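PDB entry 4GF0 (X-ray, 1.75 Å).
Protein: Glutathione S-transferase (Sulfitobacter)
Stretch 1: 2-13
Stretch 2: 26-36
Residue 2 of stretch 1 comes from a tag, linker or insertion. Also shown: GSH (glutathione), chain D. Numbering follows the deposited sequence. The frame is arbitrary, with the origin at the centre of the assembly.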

ATOM      1  N   VAL A   2     -16.336 -22.189  -6.466  1.00 23.76           N
ATOM      2  CA  VAL A   2     -16.258 -22.651  -5.081  1.00 20.27           C
ATOM      3  C   VAL A   2     -15.095 -22.014  -4.343  1.00 24.47           C
ATOM      4  O   VAL A   2     -15.222 -21.647  -3.172  1.00 24.72           O
ATOM      5  CB  VAL A   2     -16.156 -24.193  -4.987  1.00 20.29           C
ATOM      6  CG1 VAL A   2     -15.941 -24.628  -3.542  1.00 25.89           C
ATOM      7  CG2 VAL A   2     -17.405 -24.837  -5.551  1.00 23.97           C
ATOM      8  N   MET A   3     -13.969 -21.858  -5.035  1.00 18.06           N
ATOM      9  CA  MET A   3     -12.736 -21.426  -4.395  1.00 19.04           C
ATOM     10  C   MET A   3     -12.220 -20.114  -4.950  1.00 19.81           C
ATOM     11  O   MET A   3     -12.539 -19.721  -6.077  1.00 21.44           O
ATOM     12  CB  MET A   3     -11.637 -22.467  -4.619  1.00 26.49           C
ATOM     13  CG  MET A   3     -11.953 -23.862  -4.154  1.00 39.28           C
ATOM     14  SD  MET A   3     -10.529 -24.900  -4.521  1.00 38.90           S
ATOM     15  CE  MET A   3     -11.167 -26.503  -4.049  1.00 34.37           C
ATOM     16  N   LEU A   4     -11.384 -19.468  -4.149  1.00 19.40           N
ATOM     17  CA  LEU A   4     -10.640 -18.291  -4.561  1.00 13.61           C
ATOM     18  C   LEU A   4      -9.610 -18.683  -5.608  1.00 14.25           C
ATOM     19  O   LEU A   4      -9.031 -19.767  -5.533  1.00 15.54           O
ATOM     20  CB  LEU A   4      -9.887 -17.742  -3.354  1.00 16.78           C
ATOM     21  CG  LEU A   4     -10.720 -17.276  -2.166  1.00 21.85           C
ATOM     22  CD1 LEU A   4      -9.798 -16.821  -1.034  1.00 21.85           C
ATOM     23  CD2 LEU A   4     -11.621 -16.147  -2.613  1.00 24.41           C
ATOM     24  N   THR A   5      -9.349 -17.783  -6.551  1.00 15.15           N
ATOM     25  CA  THR A   5      -8.290 -17.982  -7.529  1.00 13.07           C
ATOM     26  C   THR A   5      -7.268 -16.875  -7.363  1.00 12.24           C
ATOM     27  O   THR A   5      -7.609 -15.691  -7.402  1.00 14.26           O
ATOM     28  CB  THR A   5      -8.843 -17.941  -8.957  1.00 14.59           C
ATOM     29  OG1 THR A   5      -9.897 -18.899  -9.083  1.00 18.97           O
ATOM     30  CG2 THR A   5      -7.742 -18.272  -9.967  1.00 16.40           C
ATOM     31  N   LEU A   6      -6.008 -17.256  -7.179  1.00 11.90           N
ATOM     32  CA  LEU A   6      -4.960 -16.273  -6.965  1.00 11.34           C
ATOM     33  C   LEU A   6      -4.035 -16.265  -8.159  1.00 12.28           C
ATOM     34  O   LEU A   6      -3.433 -17.285  -8.477  1.00 12.92           O
ATOM     35  CB  LEU A   6      -4.144 -16.627  -5.727  1.00 11.17           C
ATOM     36  CG  LEU A   6      -2.946 -15.705  -5.479  1.00 13.56           C
ATOM     37  CD1 LEU A   6      -3.425 -14.318  -5.079  1.00 12.40           C
ATOM     38  CD2 LEU A   6      -2.067 -16.307  -4.380  1.00 14.45           C
ATOM     39  N   TYR A   7      -3.905 -15.108  -8.802  1.00 11.33           N
ATOM     40  CA  TYR A   7      -2.929 -14.948  -9.870  1.00 11.55           C
ATOM     41  C   TYR A   7      -1.610 -14.523  -9.233  1.00 11.80           C
ATOM     42  O   TYR A   7      -1.562 -13.544  -8.504  1.00 12.59           O
ATOM     43  CB  TYR A   7      -3.422 -13.895 -10.862  1.00 12.00           C
ATOM     44  CG  TYR A   7      -4.691 -14.333 -11.539  1.00 12.82           C
ATOM     45  CD1 TYR A   7      -5.931 -14.121 -10.953  1.00 19.40           C
ATOM     46  CD2 TYR A   7      -4.647 -15.001 -12.756  1.00 18.36           C
ATOM     47  CE1 TYR A   7      -7.100 -14.555 -11.583  1.00 18.97           C
ATOM     48  CE2 TYR A   7      -5.800 -15.422 -13.381  1.00 21.88           C
ATOM     49  CZ  TYR A   7      -7.016 -15.201 -12.791  1.00 25.98           C
ATOM     50  OH  TYR A   7      -8.157 -15.630 -13.430  1.00 29.30           O
ATOM     51  N   PHE A   8      -0.553 -15.274  -9.507  1.00 13.40           N
ATOM     52  CA  PHE A   8       0.709 -15.079  -8.814  1.00 14.68           C
ATOM     53  C   PHE A   8       1.867 -15.375  -9.747  1.00 16.52           C
ATOM     54  O   PHE A   8       1.697 -15.956 -10.825  1.00 14.24           O
ATOM     55  CB  PHE A   8       0.796 -16.040  -7.620  1.00 12.13           C
ATOM     56  CG  PHE A   8       1.269 -17.414  -7.997  1.00 13.85           C
ATOM     57  CD1 PHE A   8       0.385 -18.338  -8.547  1.00 16.67           C
ATOM     58  CD2 PHE A   8       2.602 -17.783  -7.832  1.00 15.28           C
ATOM     59  CE1 PHE A   8       0.822 -19.607  -8.916  1.00 20.81           C
ATOM     60  CE2 PHE A   8       3.040 -19.039  -8.213  1.00 16.52           C
ATOM     61  CZ  PHE A   8       2.149 -19.953  -8.750  1.00 23.18           C
ATOM     62  N   THR A   9       3.064 -15.009  -9.303  1.00 13.22           N
ATOM     63  CA  THR A   9       4.280 -15.330 -10.032  1.00 13.62           C
ATOM     64  C   THR A   9       5.293 -15.723  -8.973  1.00 12.95           C
ATOM     65  O   THR A   9       5.394 -15.039  -7.954  1.00 19.53           O
ATOM     66  CB  THR A   9       4.777 -14.108 -10.808  1.00 16.41           C
ATOM     67  OG1 THR A   9       3.765 -13.691 -11.733  1.00 17.26           O
ATOM     68  CG2 THR A   9       6.069 -14.426 -11.571  1.00 16.10           C
ATOM     69  N   PRO A  10       6.026 -16.828  -9.190  1.00 16.89           N
ATOM     70  CA  PRO A  10       6.960 -17.263  -8.143  1.00 17.16           C
ATOM     71  C   PRO A  10       7.949 -16.151  -7.800  1.00 20.44           C
ATOM     72  O   PRO A  10       8.361 -15.412  -8.701  1.00 19.78           O
ATOM     73  CB  PRO A  10       7.689 -18.444  -8.790  1.00 22.36           C
ATOM     74  CG  PRO A  10       6.712 -18.969  -9.814  1.00 25.62           C
ATOM     75  CD  PRO A  10       6.024 -17.740 -10.350  1.00 20.35           C
ATOM     76  N   GLY A  11       8.279 -16.002  -6.519  1.00 20.83           N
ATOM     77  CA  GLY A  11       9.291 -15.044  -6.107  1.00 22.86           C
ATOM     78  C   GLY A  11       8.799 -13.610  -6.019  1.00 28.45           C
ATOM     79  O   GLY A  11       9.578 -12.705  -5.706  1.00 28.00           O
ATOM     80  N   THR A  12       7.518 -13.389  -6.303  1.00 18.56           N
ATOM     81  CA  THR A  12       6.962 -12.037  -6.246  1.00 11.87           C
ATOM     82  C   THR A  12       6.122 -11.821  -4.996  1.00 15.61           C
ATOM     83  O   THR A  12       5.863 -12.759  -4.220  1.00 15.59           O
ATOM     84  CB  THR A  12       6.120 -11.692  -7.500  1.00 13.86           C
ATOM     85  OG1 THR A  12       4.930 -12.492  -7.525  1.00 12.50           O
ATOM     86  CG2 THR A  12       6.928 -11.931  -8.776  1.00 16.02           C
ATOM     87  N   ILE A  13       5.655 -10.587  -4.829  1.00 15.61           N
ATOM     88  CA  ILE A  13       4.886 -10.209  -3.654  1.00 13.64           C
ATOM     89  C   ILE A  13       3.544 -10.944  -3.563  1.00 14.30           C
ATOM     90  O   ILE A  13       2.970 -11.066  -2.475  1.00 15.24           O
ATOM     91  CB  ILE A  13       4.673  -8.676  -3.591  1.00 14.38           C
ATOM     92  CG1 ILE A  13       4.323  -8.230  -2.168  1.00 16.07           C
ATOM     93  CG2 ILE A  13       3.625  -8.222  -4.622  1.00 16.81           C
ATOM     94  CD1 ILE A  13       5.400  -8.609  -1.147  1.00 20.77           C
TER
HETATM   95  N1  GSH D 302       1.350  -2.261  -5.218  1.00 17.62           N
HETATM   96  CA1 GSH D 302       1.250  -3.581  -5.799  1.00 18.42           C
HETATM   97  C1  GSH D 302       0.884  -4.576  -4.744  1.00 20.22           C
HETATM   98  O11 GSH D 302       0.137  -5.552  -5.023  1.00 14.13           O
HETATM   99  O12 GSH D 302       1.344  -4.455  -3.576  1.00 17.94           O
HETATM  100  CB1 GSH D 302       2.578  -3.992  -6.389  1.00 17.64           C
HETATM  101  CG1 GSH D 302       2.305  -5.127  -7.379  1.00 13.14           C
HETATM  102  CD1 GSH D 302       3.572  -5.397  -8.198  1.00 16.92           C
HETATM  103  OE1 GSH D 302       4.244  -4.469  -8.650  1.00 15.45           O
HETATM  104  N2  GSH D 302       3.971  -6.781  -8.434  1.00 16.71           N
HETATM  105  CA2 GSH D 302       5.155  -7.054  -9.213  1.00 17.77           C
HETATM  106  C2  GSH D 302       4.732  -7.171 -10.653  1.00 19.24           C
HETATM  107  O2  GSH D 302       3.615  -7.576 -10.947  1.00 17.38           O
HETATM  108  CB2 GSH D 302       5.799  -8.332  -8.780  1.00 18.11           C
HETATM  109  SG2 GSH D 302       6.452  -8.151  -7.129  1.00 22.17           S
HETATM  110  N3  GSH D 302       5.633  -6.788 -11.733  1.00 16.98           N
HETATM  111  CA3 GSH D 302       5.173  -6.932 -13.109  1.00 15.92           C
HETATM  112  C3  GSH D 302       5.632  -5.778 -13.966  1.00 25.11           C
HETATM  113  O31 GSH D 302       6.022  -4.701 -13.431  1.00 22.91           O
HETATM  114  O32 GSH D 302       5.607  -5.881 -15.234  1.00 22.34           O
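Stretch 2 26-36: LPYQPVRVDFA

Stretch 2 lies beside stretch 1 as a parallel β-strand, its residues up to Arg32 pairing with those up to Phe8; the strand axes approach to 4.6 Å and cross at -23°. Thr5 faces Gln29, Leu6 faces Pro30, and Tyr7 faces Val31, with CA-CA separations of 4.6, 4.8 and 4.8 Å. The ladder alternates: Gln29 N to Leu4 O (2.8 Å), Leu6 N to Gln29 O (2.9 Å), Val31 N to Leu6 O (2.8 Å), Phe8 N to Val31 O (3.0 Å) and Val33 N to Phe8 O (2.8 Å). Pro30, which has no amide hydrogen, needs none here, because Gln29 and Val31 make the bonds around it. On the face carrying Thr5 and Tyr7, Val31 packs against both from the neighbouring strand, its CG2 3.5 Å from Thr5 CG2 and its CG1 3.8 Å from Tyr7 CD2. On the other face the Phe8 ring (chi1 p) leans back across the strand pair, bringing CE1 to 3.6 Å from Pro30 CB. Before the ladder, Met3 SD packs on Pro27 CB at 3.7 Å. Beyond it, Thr9 OG1 donates to Val33 O (2.8 Å), while Thr9 CG2 sits over the Phe35 ring, 3.8 Å from its centroid. Phe35 CZ also reaches glutathione CA3 at 3.6 Å.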

ATOM      1  N   LEU A  26      -7.777 -22.139   3.852  1.00 13.92           N
ATOM      2  CA  LEU A  26      -8.789 -22.085   2.809  1.00 15.79           C
ATOM      3  C   LEU A  26      -8.288 -22.785   1.554  1.00 17.57           C
ATOM      4  O   LEU A  26      -7.098 -22.737   1.244  1.00 18.20           O
ATOM      5  CB  LEU A  26      -9.136 -20.635   2.482  1.00 16.98           C
ATOM      6  CG  LEU A  26      -9.843 -19.877   3.601  1.00 24.79           C
ATOM      7  CD1 LEU A  26      -9.987 -18.411   3.236  1.00 23.10           C
ATOM      8  CD2 LEU A  26     -11.201 -20.509   3.837  1.00 22.57           C
ATOM      9  N   PRO A  27      -9.192 -23.457   0.830  1.00 17.85           N
ATOM     10  CA  PRO A  27      -8.768 -23.996  -0.464  1.00 18.50           C
ATOM     11  C   PRO A  27      -8.696 -22.846  -1.464  1.00 18.78           C
ATOM     12  O   PRO A  27      -9.456 -21.884  -1.359  1.00 17.77           O
ATOM     13  CB  PRO A  27      -9.895 -24.968  -0.831  1.00 25.51           C
ATOM     14  CG  PRO A  27     -11.107 -24.413  -0.134  1.00 24.69           C
ATOM     15  CD  PRO A  27     -10.600 -23.760   1.140  1.00 20.47           C
ATOM     16  N   TYR A  28      -7.757 -22.910  -2.398  1.00 14.39           N
ATOM     17  CA  TYR A  28      -7.670 -21.895  -3.429  1.00 13.87           C
ATOM     18  C   TYR A  28      -6.987 -22.496  -4.635  1.00 19.28           C
ATOM     19  O   TYR A  28      -6.369 -23.565  -4.549  1.00 19.32           O
ATOM     20  CB  TYR A  28      -6.912 -20.638  -2.953  1.00 10.95           C
ATOM     21  CG  TYR A  28      -5.431 -20.840  -2.686  1.00 12.29           C
ATOM     22  CD1 TYR A  28      -4.990 -21.610  -1.617  1.00 17.03           C
ATOM     23  CD2 TYR A  28      -4.477 -20.232  -3.483  1.00 17.92           C
ATOM     24  CE1 TYR A  28      -3.629 -21.775  -1.364  1.00 17.76           C
ATOM     25  CE2 TYR A  28      -3.124 -20.389  -3.230  1.00 17.68           C
ATOM     26  CZ  TYR A  28      -2.712 -21.161  -2.178  1.00 16.25           C
ATOM     27  OH  TYR A  28      -1.364 -21.319  -1.936  1.00 20.69           O
ATOM     28  N   GLN A  29      -7.124 -21.792  -5.748  1.00 14.42           N
ATOM     29  CA  GLN A  29      -6.574 -22.205  -7.025  1.00 18.55           C
ATOM     30  C   GLN A  29      -5.534 -21.183  -7.443  1.00 16.69           C
ATOM     31  O   GLN A  29      -5.879 -20.046  -7.769  1.00 17.94           O
ATOM     32  CB  GLN A  29      -7.685 -22.226  -8.074  1.00 21.85           C
ATOM     33  CG  GLN A  29      -8.843 -23.151  -7.760  1.00 33.83           C
ATOM     34  CD  GLN A  29      -8.638 -24.541  -8.312  1.00 44.77           C
ATOM     35  OE1 GLN A  29      -7.526 -24.915  -8.687  1.00 46.72           O
ATOM     36  NE2 GLN A  29      -9.715 -25.317  -8.376  1.00 54.06           N
ATOM     37  N   PRO A  30      -4.254 -21.582  -7.430  1.00 18.34           N
ATOM     38  CA  PRO A  30      -3.183 -20.687  -7.891  1.00 19.29           C
ATOM     39  C   PRO A  30      -3.054 -20.703  -9.419  1.00 17.49           C
ATOM     40  O   PRO A  30      -3.073 -21.779 -10.028  1.00 20.46           O
ATOM     41  CB  PRO A  30      -1.918 -21.295  -7.270  1.00 24.53           C
ATOM     42  CG  PRO A  30      -2.392 -22.375  -6.323  1.00 27.03           C
ATOM     43  CD  PRO A  30      -3.731 -22.810  -6.812  1.00 23.98           C
ATOM     44  N   VAL A  31      -2.930 -19.526 -10.027  1.00 15.57           N
ATOM     45  CA  VAL A  31      -2.687 -19.420 -11.457  1.00 12.48           C
ATOM     46  C   VAL A  31      -1.391 -18.681 -11.679  1.00 14.22           C
ATOM     47  O   VAL A  31      -1.261 -17.520 -11.290  1.00 14.14           O
ATOM     48  CB  VAL A  31      -3.805 -18.655 -12.175  1.00 15.55           C
ATOM     49  CG1 VAL A  31      -3.455 -18.468 -13.660  1.00 17.22           C
ATOM     50  CG2 VAL A  31      -5.117 -19.379 -12.016  1.00 14.52           C
ATOM     51  N   ARG A  32      -0.436 -19.344 -12.323  1.00 16.43           N
ATOM     52  CA  ARG A  32       0.868 -18.723 -12.540  1.00 13.23           C
ATOM     53  C   ARG A  32       0.844 -17.756 -13.724  1.00 17.47           C
ATOM     54  O   ARG A  32       0.347 -18.090 -14.801  1.00 22.12           O
ATOM     55  CB  ARG A  32       1.950 -19.794 -12.733  1.00 20.30           C
ATOM     56  CG  ARG A  32       3.351 -19.212 -12.915  1.00 26.91           C
ATOM     57  CD  ARG A  32       4.429 -20.273 -12.732  1.00 33.69           C
ATOM     58  NE  ARG A  32       4.364 -21.319 -13.749  1.00 44.94           N
ATOM     59  CZ  ARG A  32       4.886 -21.210 -14.969  1.00 53.53           C
ATOM     60  NH1 ARG A  32       5.501 -20.093 -15.335  1.00 51.00           N
ATOM     61  NH2 ARG A  32       4.786 -22.219 -15.826  1.00 58.87           N
ATOM     62  N   VAL A  33       1.353 -16.542 -13.502  1.00 18.70           N
ATOM     63  CA  VAL A  33       1.482 -15.552 -14.556  1.00 21.42           C
ATOM     64  C   VAL A  33       2.959 -15.492 -14.919  1.00 22.56           C
ATOM     65  O   VAL A  33       3.797 -15.219 -14.063  1.00 21.15           O
ATOM     66  CB  VAL A  33       0.985 -14.174 -14.092  1.00 19.20           C
ATOM     67  CG1 VAL A  33       1.163 -13.146 -15.193  1.00 24.49           C
ATOM     68  CG2 VAL A  33      -0.482 -14.264 -13.662  1.00 18.17           C
ATOM     69  N   ASP A  34       3.275 -15.773 -16.178  1.00 21.45           N
ATOM     70  CA  ASP A  34       4.661 -15.968 -16.609  1.00 25.23           C
ATOM     71  C   ASP A  34       5.349 -14.670 -17.058  1.00 25.15           C
ATOM     72  O   ASP A  34       5.095 -14.175 -18.159  1.00 28.38           O
ATOM     73  CB  ASP A  34       4.689 -17.003 -17.737  1.00 27.85           C
ATOM     74  CG  ASP A  34       6.092 -17.460 -18.085  1.00 38.00           C
ATOM     75  OD1 ASP A  34       7.039 -17.157 -17.329  1.00 37.67           O
ATOM     76  OD2 ASP A  34       6.243 -18.143 -19.120  1.00 44.06           O
ATOM     77  N   PHE A  35       6.222 -14.129 -16.209  1.00 24.38           N
ATOM     78  CA  PHE A  35       6.957 -12.896 -16.520  1.00 22.10           C
ATOM     79  C   PHE A  35       7.955 -13.095 -17.654  1.00 27.11           C
ATOM     80  O   PHE A  35       8.369 -12.130 -18.302  1.00 26.08           O
ATOM     81  CB  PHE A  35       7.733 -12.399 -15.298  1.00 25.57           C
ATOM     82  CG  PHE A  35       6.891 -11.708 -14.263  1.00 25.85           C
ATOM     83  CD1 PHE A  35       5.503 -11.783 -14.288  1.00 26.46           C
ATOM     84  CD2 PHE A  35       7.497 -10.973 -13.255  1.00 23.89           C
ATOM     85  CE1 PHE A  35       4.735 -11.142 -13.322  1.00 25.05           C
ATOM     86  CE2 PHE A  35       6.738 -10.330 -12.284  1.00 21.00           C
ATOM     87  CZ  PHE A  35       5.350 -10.415 -12.319  1.00 20.30           C
ATOM     88  N   ALA A  36       8.363 -14.343 -17.876  1.00 28.52           N
ATOM     89  CA  ALA A  36       9.380 -14.645 -18.885  1.00 33.81           C
ATOM     90  C   ALA A  36       8.889 -14.331 -20.295  1.00 37.75           C
ATOM     91  O   ALA A  36       9.689 -14.118 -21.201  1.00 40.16           O
ATOM     92  CB  ALA A  36       9.819 -16.100 -18.782  1.00 33.47           C
TER
HETATM   93  O   HOH W   1     -11.742 -20.741  -0.977  1.00 23.14           O